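Local atomic coordinates of cellobiose 2-epimerase (Spirochaeta thermophila DSM 6192, PDB entry 5ZIG), a protein that probably catalyses the reversible epimerization of cellobiose to 4-O-beta-D-glucopyranosyl-D-mannose. Residues R12-R15 with S16-A20; C342-W345 with R346-D350. One frame throughout, in Å; residues are numbered along the deposited sequence. Where two conformers were deposited one is given.

In the fold
Both contacts run along single helices that lie side by side, contact 1 on helix 7-31 and contact 2 on helix 336-352, with centres about 12 Å apart. Both are partly buried: Ile14 and Leu18 are buried in contact 1, Val344, Trp345 and Ile348 in contact 2, while Gln13, Ser16, Arg346 and Asp350 are exposed. Trp345 faces helix 7-31, where Leu18 packs on its indole and Glu17 OE1 sits 2.9 Å from Trp345 NE1, a probable hydrogen bond; Val344 and Ile348 turn toward helix 315-332. Contact 1 is the more polar, with an amide-carboxylate hydrogen bond and a serine hydroxyl; contact 2 depends mainly on aromatic, sulfur and aliphatic packing, with a looser charged pair at its surface.

Contact 1 (R12-R15 with S16-A20); sequences RQIR and SELAA
Gln13 and Glu17 meet one turn apart on helix 7-31, in a local side-chain contact at the margin between the helix's solvent face and its neighbour, helix 336-352. The Gln13 chain leaves with CG anti to the backbone N (chi1 -178°) and then bends at chi2, which turns its amide toward the next turn. There NE2 donates to Glu17 OE2 at 2.6 Å. The oxygen lies close to the amide plane, but is approached on its anti side and 30° out of the carboxylate plane; the two flat groups stand almost perpendicular, 82° apart. The other carboxylate oxygen, OE1, accepts from Trp345 of helix 336-352, and with both oxygens engaged the rotation of the carboxylate is well fixed. With an alanine here in place of Glu17, Gln13 NE2 and the indole N-H of Trp345 would probably both lose their acceptor.

Gln13 O is gripped twice, by Glu17 N at 3.1 Å and by Ser16 OG at 2.8 Å. The serine hydroxyl, set between its own backbone N and carbonyl carbon, folds back on the helix to reach it. On the buried flank Ile14 CG2 touches Leu18 CD1 at 3.8 Å, and the two side chains together cover Phe322, Ile397 and Trp345. Further round, Arg15 NH1 passes 3.8 Å from Ala19 CB, while the guanidinium finds its charge partner in Asp398 of helix 384-402. A polar i to i+4 pair at the margin and an aliphatic i to i+4 pair inside make this an amphipathic helix, in keeping with the alpha/alpha barrel of the N-acylglucosamine 2-epimerase family.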
loop_
_atom_site.group_PDB
_atom_site.type_symbol
_atom_site.label_atom_id
_atom_site.label_comp_id
_atom_site.label_asym_id
_atom_site.label_seq_id
_atom_site.Cartn_x
_atom_site.Cartn_y
_atom_site.Cartn_z
ATOM N N ARG A 12 9.593 9.110 -21.372
ATOM C CA ARG A 12 10.432 10.191 -20.855
ATOM C C ARG A 12 9.578 11.314 -20.294
ATOM O O ARG A 12 9.926 11.933 -19.283
ATOM C CB ARG A 12 11.328 10.761 -21.959
ATOM C CG ARG A 12 12.272 9.769 -22.630
ATOM C CD ARG A 12 13.427 10.525 -23.279
ATOM N NE ARG A 12 12.936 11.293 -24.425
ATOM C CZ ARG A 12 12.882 10.806 -25.653
ATOM N NH1 ARG A 12 13.283 9.557 -25.885
ATOM N NH2 ARG A 12 12.433 11.559 -26.651
ATOM N N GLN A 13 8.470 11.614 -20.968
ATOM C CA GLN A 13 7.559 12.627 -20.467
ATOM C C GLN A 13 7.001 12.223 -19.097
ATOM O O GLN A 13 7.062 13.002 -18.134
ATOM C CB GLN A 13 6.452 12.861 -21.500
ATOM C CG GLN A 13 5.426 13.948 -21.157
ATOM C CD GLN A 13 6.063 15.234 -20.682
ATOM O OE1 GLN A 13 7.175 15.586 -21.095
ATOM N NE2 GLN A 13 5.361 15.950 -19.805
ATOM N N ILE A 14 6.495 10.991 -18.985
ATOM C CA ILE A 14 5.851 10.548 -17.743
ATOM C C ILE A 14 6.853 10.502 -16.597
ATOM O O ILE A 14 6.552 10.896 -15.461
ATOM C CB ILE A 14 5.172 9.185 -17.963
ATOM C CG1 ILE A 14 3.966 9.405 -18.875
ATOM C CG2 ILE A 14 4.803 8.492 -16.584
ATOM C CD1 ILE A 14 3.404 8.153 -19.486
ATOM N N ARG A 15 8.062 10.030 -16.882
ATOM C CA ARG A 15 9.116 10.024 -15.881
ATOM C C ARG A 15 9.277 11.403 -15.250
ATOM O O ARG A 15 9.398 11.533 -14.024
ATOM C CB ARG A 15 10.414 9.550 -16.536
ATOM C CG ARG A 15 11.444 9.042 -15.610
ATOM C CD ARG A 15 12.200 10.151 -14.914
ATOM N NE ARG A 15 13.235 9.562 -14.075
ATOM C CZ ARG A 15 13.794 10.161 -13.035
ATOM N NH1 ARG A 15 13.420 11.394 -12.673
ATOM N NH2 ARG A 15 14.742 9.515 -12.367
ATOM N N SER A 16 9.303 12.450 -16.082
ATOM C CA SER A 16 9.513 13.791 -15.557
ATOM C C SER A 16 8.318 14.266 -14.731
ATOM O O SER A 16 8.505 14.943 -13.716
ATOM C CB SER A 16 9.810 14.758 -16.707
ATOM O OG SER A 16 8.605 15.194 -17.297
ATOM N N GLU A 17 7.093 13.906 -15.128
ATOM C CA GLU A 17 5.916 14.277 -14.346
ATOM C C GLU A 17 5.879 13.514 -13.027
ATOM O O GLU A 17 5.471 14.063 -11.996
ATOM C CB GLU A 17 4.642 14.017 -15.150
ATOM C CG GLU A 17 4.719 14.622 -16.556
ATOM C CD GLU A 17 3.517 14.313 -17.442
ATOM O OE1 GLU A 17 2.758 13.373 -17.144
ATOM O OE2 GLU A 17 3.336 15.025 -18.448
ATOM N N LEU A 18 6.303 12.247 -13.048
ATOM C CA LEU A 18 6.437 11.488 -11.811
ATOM C C LEU A 18 7.337 12.220 -10.830
ATOM O O LEU A 18 7.000 12.352 -9.646
ATOM C CB LEU A 18 6.969 10.085 -12.108
ATOM C CG LEU A 18 6.052 9.171 -12.919
ATOM C CD1 LEU A 18 6.759 7.902 -13.362
ATOM C CD2 LEU A 18 4.812 8.823 -12.146
ATOM N N ALA A 19 8.460 12.751 -11.318
ATOM C CA ALA A 19 9.402 13.433 -10.437
ATOM C C ALA A 19 8.848 14.764 -9.941
ATOM O O ALA A 19 9.037 15.122 -8.770
ATOM C CB ALA A 19 10.734 13.645 -11.151
ATOM N N ALA A 20 8.185 15.522 -10.822
ATOM C CA ALA A 20 7.601 16.796 -10.412
ATOM C C ALA A 20 6.478 16.576 -9.401
ATOM O O ALA A 20 6.384 17.281 -8.390
ATOM C CB ALA A 20 7.078 17.561 -11.632
#

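Contact 2 (C342-W345 with R346-D350); sequences CTVW and RFIMD
Trp345 carries the tight part of this contact, gripped by Met349 and Ile348 from the next turn of helix 336-352. A chi1 of -180° puts its CG opposite the backbone N and sends the indole out from the helix toward helix 7-31. Met349 CG lies 3.1 Å above the ring plane, displaced toward the rim, and comes within 3.2 Å of Trp345 NE1. The bend at chi2 brings the sulfur to the same indole, where Met349 SD is 3.7 Å from Trp345 CZ2: a Met-aromatic contact, with the sulfur approaching obliquely, about 50° off the normal of the five-membered ring. Its CE goes on to Glu17 of helix 7-31, which also takes up the indole N-H. At the six-membered ring Ile348 CD1 reaches Trp345 CE3 at 3.8 Å, the two side chains crossing at about a right angle. The same methyl also meets Val344 CG1 at 4.0 Å, continuing the apolar strip toward Phe322 of helix 315-332.

The solvent side is much looser. Arg346 is exposed and swings away from the preceding turn, touching it chiefly through its backbone and CB. In the conformer given, the Asp350 carboxylate sits over one face of its guanidinium, with OD1 3.5 Å above the plane and over its centre. Arg346 NE is 3.3 Å from Asp350 OD2, an attraction of charge without a directed N-H; since Asp350 was modelled in two conformers, the detail is doubtful. Beneath both sides run four i to i+4 backbone bonds, from Arg346 N to Met349 N, before a wider pi-type turn at 348-350. The whole is a Met-aromatic contact one helical turn apart, on a helix consistent with the alpha/alpha barrel of this family.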
loop_
_atom_site.group_PDB
_atom_site.type_symbol
_atom_site.label_atom_id
_atom_site.label_comp_id
_atom_site.label_asym_id
_atom_site.label_seq_id
_atom_site.Cartn_x
_atom_site.Cartn_y
_atom_site.Cartn_z
ATOM N N CYS A 342 0.428 4.408 -19.268
ATOM C CA CYS A 342 0.348 5.774 -19.777
ATOM C C CYS A 342 -1.079 6.305 -19.700
ATOM O O CYS A 342 -1.297 7.440 -19.271
ATOM C CB CYS A 342 0.877 5.847 -21.218
ATOM S SG CYS A 342 2.632 5.324 -21.483
ATOM N N THR A 343 -2.062 5.491 -20.098
ATOM C CA THR A 343 -3.462 5.911 -20.033
ATOM C C THR A 343 -3.881 6.231 -18.607
ATOM O O THR A 343 -4.539 7.249 -18.354
ATOM C CB THR A 343 -4.363 4.815 -20.617
ATOM O OG1 THR A 343 -4.190 4.762 -22.034
ATOM C CG2 THR A 343 -5.838 5.079 -20.305
ATOM N N VAL A 344 -3.529 5.355 -17.660
ATOM C CA VAL A 344 -3.897 5.585 -16.269
ATOM C C VAL A 344 -3.210 6.838 -15.750
ATOM O O VAL A 344 -3.829 7.656 -15.059
ATOM C CB VAL A 344 -3.567 4.341 -15.411
ATOM C CG1 VAL A 344 -3.512 4.701 -13.923
ATOM C CG2 VAL A 344 -4.613 3.264 -15.651
ATOM N N TRP A 345 -1.935 7.033 -16.108
ATOM C CA TRP A 345 -1.204 8.181 -15.578
ATOM C C TRP A 345 -1.787 9.490 -16.094
ATOM O O TRP A 345 -1.876 10.475 -15.351
ATOM C CB TRP A 345 0.286 8.102 -15.936
ATOM C CG TRP A 345 1.015 9.291 -15.375
ATOM C CD1 TRP A 345 1.480 10.375 -16.064
ATOM C CD2 TRP A 345 1.300 9.542 -13.992
ATOM N NE1 TRP A 345 2.065 11.279 -15.196
ATOM C CE2 TRP A 345 1.958 10.796 -13.920
ATOM C CE3 TRP A 345 1.071 8.824 -12.804
ATOM C CZ2 TRP A 345 2.389 11.344 -12.714
ATOM C CZ3 TRP A 345 1.502 9.367 -11.618
ATOM C CH2 TRP A 345 2.140 10.627 -11.576
ATOM N N ARG A 346 -2.174 9.517 -17.372
ATOM C CA ARG A 346 -2.842 10.684 -17.932
ATOM C C ARG A 346 -4.127 10.987 -17.171
ATOM O O ARG A 346 -4.420 12.149 -16.866
ATOM C CB ARG A 346 -3.120 10.440 -19.426
ATOM C CG ARG A 346 -3.575 11.661 -20.207
ATOM C CD ARG A 346 -2.700 12.868 -19.913
ATOM N NE ARG A 346 -3.043 14.002 -20.765
ATOM C CZ ARG A 346 -2.613 15.242 -20.558
ATOM N NH1 ARG A 346 -1.823 15.497 -19.520
ATOM N NH2 ARG A 346 -2.971 16.221 -21.388
ATOM N N PHE A 347 -4.895 9.948 -16.834
ATOM C CA PHE A 347 -6.108 10.166 -16.058
ATOM C C PHE A 347 -5.782 10.828 -14.721
ATOM O O PHE A 347 -6.444 11.796 -14.316
ATOM C CB PHE A 347 -6.847 8.840 -15.846
ATOM C CG PHE A 347 -8.195 9.014 -15.218
ATOM C CD1 PHE A 347 -9.298 9.346 -16.000
ATOM C CD2 PHE A 347 -8.349 8.897 -13.830
ATOM C CE1 PHE A 347 -10.532 9.541 -15.430
ATOM C CE2 PHE A 347 -9.573 9.084 -13.249
ATOM C CZ PHE A 347 -10.679 9.407 -14.050
ATOM N N ILE A 348 -4.739 10.337 -14.048
ATOM C CA ILE A 348 -4.319 10.897 -12.767
ATOM C C ILE A 348 -3.940 12.360 -12.923
ATOM O O ILE A 348 -4.379 13.220 -12.150
ATOM C CB ILE A 348 -3.144 10.091 -12.187
ATOM C CG1 ILE A 348 -3.544 8.647 -11.900
ATOM C CG2 ILE A 348 -2.605 10.769 -10.930
ATOM C CD1 ILE A 348 -2.330 7.743 -11.632
ATOM N N MET A 349 -3.063 12.651 -13.888
ATOM C CA MET A 349 -2.638 14.033 -14.113
ATOM C C MET A 349 -3.815 14.936 -14.474
ATOM O O MET A 349 -3.875 16.092 -14.036
ATOM C CB MET A 349 -1.581 14.086 -15.223
ATOM C CG MET A 349 -0.223 13.505 -14.821
ATOM S SD MET A 349 0.595 14.438 -13.516
ATOM C CE MET A 349 1.380 15.761 -14.429
ATOM N N ASP A 350 -4.763 14.424 -15.263
ATOM C CA ASP A 350 -5.866 15.250 -15.746
ATOM C C ASP A 350 -6.883 15.557 -14.653
ATOM O O ASP A 350 -7.443 16.658 -14.613
ATOM C CB ASP A 350 -6.564 14.557 -16.910
ATOM C CG ASP A 350 -5.825 14.730 -18.205
ATOM O OD1 ASP A 350 -5.335 15.850 -18.447
ATOM O OD2 ASP A 350 -5.749 13.749 -18.971
#